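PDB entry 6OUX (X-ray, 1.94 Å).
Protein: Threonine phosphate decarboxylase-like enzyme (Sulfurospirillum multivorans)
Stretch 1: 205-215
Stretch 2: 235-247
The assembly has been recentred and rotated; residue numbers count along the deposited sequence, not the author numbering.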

# COMPACT_ATOMS: atom_id res chain seq x y z
N ILE A 205 21.41 -5.93 -11.69
CA ILE A 205 21.49 -4.59 -12.18
C ILE A 205 20.05 -4.09 -12.23
O ILE A 205 19.26 -4.53 -13.10
CB ILE A 205 22.16 -4.50 -13.58
CG1 ILE A 205 23.60 -5.04 -13.49
CG2 ILE A 205 22.05 -3.05 -14.04
CD1 ILE A 205 24.35 -5.02 -14.79
N ILE A 206 19.73 -3.23 -11.25
CA ILE A 206 18.41 -2.69 -11.04
C ILE A 206 18.33 -1.39 -11.77
O ILE A 206 19.18 -0.51 -11.57
CB ILE A 206 18.13 -2.39 -9.56
CG1 ILE A 206 18.06 -3.72 -8.79
CG2 ILE A 206 16.85 -1.59 -9.44
CD1 ILE A 206 18.27 -3.56 -7.32
N ILE A 207 17.36 -1.28 -12.67
CA ILE A 207 17.21 -0.06 -13.46
C ILE A 207 15.84 0.50 -13.20
O ILE A 207 14.82 -0.11 -13.60
CB ILE A 207 17.37 -0.33 -14.99
CG1 ILE A 207 18.68 -1.04 -15.29
CG2 ILE A 207 17.27 0.98 -15.73
CD1 ILE A 207 18.93 -1.50 -16.73
N ASP A 208 15.81 1.66 -12.57
CA ASP A 208 14.59 2.44 -12.35
C ASP A 208 14.31 3.35 -13.56
O ASP A 208 14.97 4.41 -13.75
CB ASP A 208 14.66 3.22 -11.04
CG ASP A 208 13.40 4.01 -10.74
OD1 ASP A 208 12.41 4.01 -11.51
OD2 ASP A 208 13.42 4.67 -9.69
N GLU A 209 13.37 2.92 -14.39
CA GLU A 209 13.00 3.73 -15.55
C GLU A 209 11.72 4.51 -15.35
O GLU A 209 10.96 4.72 -16.32
CB GLU A 209 12.86 2.81 -16.79
CG GLU A 209 11.77 1.76 -16.65
CD GLU A 209 11.35 1.17 -17.97
OE1 GLU A 209 12.07 1.44 -19.01
OE2 GLU A 209 10.35 0.39 -17.96
N SER A 210 11.48 4.93 -14.14
CA SER A 210 10.21 5.60 -13.78
C SER A 210 9.91 6.86 -14.63
O SER A 210 8.74 7.26 -14.81
CB SER A 210 10.17 5.96 -12.28
OG SER A 210 10.00 4.80 -11.44
N PHE A 211 10.97 7.52 -15.09
CA PHE A 211 10.80 8.72 -15.97
C PHE A 211 10.99 8.53 -17.46
O PHE A 211 11.09 9.54 -18.21
CB PHE A 211 11.75 9.83 -15.43
CG PHE A 211 11.52 10.08 -13.97
CD1 PHE A 211 10.33 10.61 -13.55
CD2 PHE A 211 12.44 9.68 -13.02
CE1 PHE A 211 10.07 10.82 -12.21
CE2 PHE A 211 12.16 9.83 -11.68
CZ PHE A 211 10.99 10.42 -11.28
N ILE A 212 11.10 7.29 -17.94
CA ILE A 212 11.55 7.04 -19.30
C ILE A 212 10.48 7.44 -20.35
O ILE A 212 10.80 7.72 -21.49
CB ILE A 212 11.99 5.57 -19.52
CG1 ILE A 212 12.93 5.47 -20.76
CG2 ILE A 212 10.81 4.62 -19.59
CD1 ILE A 212 13.64 4.16 -20.91
N HIS A 213 9.24 7.53 -19.94
CA HIS A 213 8.13 7.97 -20.84
C HIS A 213 8.31 9.45 -21.27
O HIS A 213 7.69 9.88 -22.22
CB HIS A 213 6.78 7.87 -20.11
CG HIS A 213 6.10 6.56 -20.22
ND1 HIS A 213 6.76 5.37 -20.45
CD2 HIS A 213 4.79 6.24 -20.04
CE1 HIS A 213 5.88 4.38 -20.43
NE2 HIS A 213 4.69 4.89 -20.20
N PHE A 214 9.13 10.22 -20.57
CA PHE A 214 9.44 11.62 -20.88
C PHE A 214 10.65 11.80 -21.75
O PHE A 214 10.84 12.89 -22.25
CB PHE A 214 9.54 12.45 -19.60
CG PHE A 214 8.38 12.22 -18.69
CD1 PHE A 214 7.09 12.56 -19.12
CD2 PHE A 214 8.51 11.57 -17.50
CE1 PHE A 214 6.00 12.28 -18.33
CE2 PHE A 214 7.41 11.30 -16.69
CZ PHE A 214 6.16 11.64 -17.12
N ALA A 215 11.38 10.73 -22.04
CA ALA A 215 12.60 10.83 -22.87
C ALA A 215 12.28 10.49 -24.34
O ALA A 215 11.22 9.89 -24.69
CB ALA A 215 13.70 9.90 -22.34
N ASN A 235 20.74 -10.58 -15.88
CA ASN A 235 20.97 -9.95 -14.59
C ASN A 235 20.18 -8.64 -14.38
O ASN A 235 20.37 -8.00 -13.36
CB ASN A 235 22.45 -9.69 -14.32
CG ASN A 235 23.05 -8.72 -15.27
OD1 ASN A 235 22.48 -8.43 -16.34
ND2 ASN A 235 24.28 -8.33 -14.99
N VAL A 236 19.38 -8.23 -15.35
CA VAL A 236 18.61 -7.01 -15.24
C VAL A 236 17.29 -7.17 -14.48
O VAL A 236 16.48 -8.08 -14.77
CB VAL A 236 18.43 -6.37 -16.61
CG1 VAL A 236 17.38 -5.24 -16.63
CG2 VAL A 236 19.78 -5.82 -17.06
N ILE A 237 17.05 -6.19 -13.63
CA ILE A 237 15.77 -5.94 -13.00
C ILE A 237 15.29 -4.55 -13.37
O ILE A 237 16.04 -3.57 -13.20
CB ILE A 237 15.85 -6.07 -11.49
CG1 ILE A 237 16.14 -7.51 -11.11
CG2 ILE A 237 14.56 -5.64 -10.81
CD1 ILE A 237 16.70 -7.71 -9.72
N ILE A 238 14.11 -4.49 -13.98
CA ILE A 238 13.52 -3.21 -14.34
C ILE A 238 12.52 -2.82 -13.28
O ILE A 238 11.67 -3.62 -12.86
CB ILE A 238 12.80 -3.27 -15.72
CG1 ILE A 238 13.76 -3.70 -16.82
CG2 ILE A 238 12.13 -1.94 -16.06
CD1 ILE A 238 14.95 -2.76 -17.05
N VAL A 239 12.58 -1.57 -12.83
CA VAL A 239 11.57 -1.08 -11.92
C VAL A 239 10.97 0.21 -12.47
O VAL A 239 11.70 1.03 -13.02
CB VAL A 239 12.20 -0.76 -10.52
CG1 VAL A 239 11.14 -0.29 -9.59
CG2 VAL A 239 12.86 -1.96 -9.89
N LYS A 240 9.66 0.40 -12.29
CA LYS A 240 8.96 1.56 -12.91
C LYS A 240 7.72 1.93 -12.11
O LYS A 240 6.87 1.09 -11.84
CB LYS A 240 8.61 1.26 -14.38
CG LYS A 240 7.93 2.41 -15.06
CD LYS A 240 7.98 2.39 -16.58
CE LYS A 240 7.38 3.67 -17.12
NZ LYS A 240 5.96 3.73 -16.68
N SER A 241 7.64 3.21 -11.76
CA SER A 241 6.46 3.78 -11.20
C SER A 241 5.37 3.76 -12.25
O SER A 241 5.64 3.88 -13.43
CB SER A 241 6.75 5.18 -10.70
OG SER A 241 5.52 5.82 -10.37
N LEU A 242 4.15 3.52 -11.83
CA LEU A 242 2.99 3.86 -12.68
C LEU A 242 2.30 5.17 -12.28
O LEU A 242 1.39 5.59 -12.98
CB LEU A 242 1.99 2.72 -12.69
CG LEU A 242 2.49 1.42 -13.30
CD1 LEU A 242 1.51 0.30 -12.99
CD2 LEU A 242 2.67 1.58 -14.81
N SER A 243 2.79 5.84 -11.24
CA SER A 243 2.17 7.06 -10.69
C SER A 243 2.75 8.40 -11.23
O SER A 243 2.04 9.40 -11.43
CB SER A 243 2.18 6.93 -9.13
OG SER A 243 1.48 5.67 -8.74
N LYS A 244 4.02 8.42 -11.57
CA LYS A 244 4.60 9.68 -12.01
C LYS A 244 4.45 10.00 -13.51
O LYS A 244 4.86 11.09 -13.95
CB LYS A 244 6.05 9.73 -11.59
CG LYS A 244 6.17 9.67 -10.07
CD LYS A 244 7.57 9.32 -9.62
CE LYS A 244 7.55 8.96 -8.15
NZ LYS A 244 8.89 9.23 -7.57
N ASP A 245 3.89 9.06 -14.27
CA ASP A 245 3.64 9.28 -15.70
C ASP A 245 2.14 9.15 -16.01
O ASP A 245 1.52 10.11 -16.48
CB ASP A 245 4.57 8.42 -16.60
CG ASP A 245 4.51 6.91 -16.32
OD1 ASP A 245 3.71 6.43 -15.50
OD2 ASP A 245 5.29 6.19 -16.95
N PHE A 246 1.54 7.99 -15.74
CA PHE A 246 0.07 7.85 -15.87
C PHE A 246 -0.64 8.73 -14.82
O PHE A 246 -1.85 8.87 -14.87
CB PHE A 246 -0.41 6.40 -15.77
CG PHE A 246 0.13 5.50 -16.86
CD1 PHE A 246 -0.46 5.45 -18.12
CD2 PHE A 246 1.24 4.68 -16.62
CE1 PHE A 246 0.04 4.61 -19.12
CE2 PHE A 246 1.73 3.83 -17.61
CZ PHE A 246 1.13 3.80 -18.86
N GLY A 247 0.15 9.29 -13.88
CA GLY A 247 -0.16 10.54 -13.19
C GLY A 247 -1.42 10.40 -12.41
O GLY A 247 -2.49 10.51 -12.98
O HOH W 1 6.12 6.98 -13.41

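Residues 205-208 and 236-241 form neighbouring parallel strands of one sheet. Their axes come within 4.7 Å and run at 22° to each other. The register pairs Ile205 with Val236, Ile206 with Ile237, Ile207 with Ile238 and Asp208 with Val239.

The hydrogen bonds follow the usual parallel pattern, in which alternate residues of each strand reach across. Ile205 N donates to Asn235 O at 2.9 Å, and Ile237 N donates to Ile205 O at 2.8 Å. Ile207 N then donates to Ile237 O at 2.7 Å, and Val239 N to Ile207 O at 2.8 Å. The ladder ends with Glu209 N to Val239 O at 2.9 Å, where the N-H...O angle drops to 146°. Four of these five carbonyls, all but Asn235 O, also receive a CA-H...O contact. Val236 CA lies 3.3 Å from Ile205 O, and Asp208 CA lies 3.3 Å from Val239 O.

Past Asp208, stretch 1 leaves strand geometry, while stretch 2 continues as strand to Ser241. Stretch 1 makes a type I turn from Glu209 to Ile212, closed by Ile212 N to Glu209 O at 3.0 Å. A short 3-10 segment follows at 212-214.

Side chains alternate between the two faces of the sheet. Ile205, Ile207, Val236 and Ile238 share one face. There Ile207 CD1 meets Val236 CG1 at 4.0 Å, and Ile207 CB meets Ile238 CD1 at 4.0 Å. Ile206, Asp208, Ile237 and Val239 share the other. On it Ile206 CG2 packs against Val239 CG2 at 4.0 Å, and Ile206 CG1 against Ile237 CB at 4.2 Å. These are van der Waals contacts between buried, branched side chains.

Ser210 carries the connection past the last backbone bond. Ser210 OG accepts from Ser241 N at 2.9 Å. Ser210 OG also donates to Asp208 OD1 at 2.5 Å, a short bond. Asp208 OD1 also accepts from Ser210 N at 2.9 Å. The carboxylate thus holds the serine at both its amide and its hydroxyl, while the hydroxyl oxygen accepts from Ser241 N in stretch 2.

Water 1 adds a second link here. Water 1 donates to Ser210 O at 3.0 Å and, weakly, to Ser241 O at 3.1 Å. Water 1 also accepts a weak bond from Lys244 N at 3.1 Å.

Lys240 has an extended side chain until its last torsion, which is m. Lys240 NZ forms a salt bridge with Asp245 OD2 at 2.6 Å. This pairs two charges within stretch 2 and ties the strand to the loop after it. Lys240 CE and Asp245 OD2 both lie over one face of the His213 ring. Lys240 CE sits 4.0 Å from the ring centroid, the centre of His213 CG, ND1, CD2, CE1 and NE2, in a CH-pi contact over the face. The edge of His213 points toward the face of Phe246 in an offset edge-to-face pair, with planes at 73°.

Phe214 reaches the same loop with the end of its ring. Phe214 CZ lies 3.5 Å from Lys244 O and 3.6 Å from Asp245 CB. Phe211 CE1 touches Lys244 CD at 3.9 Å.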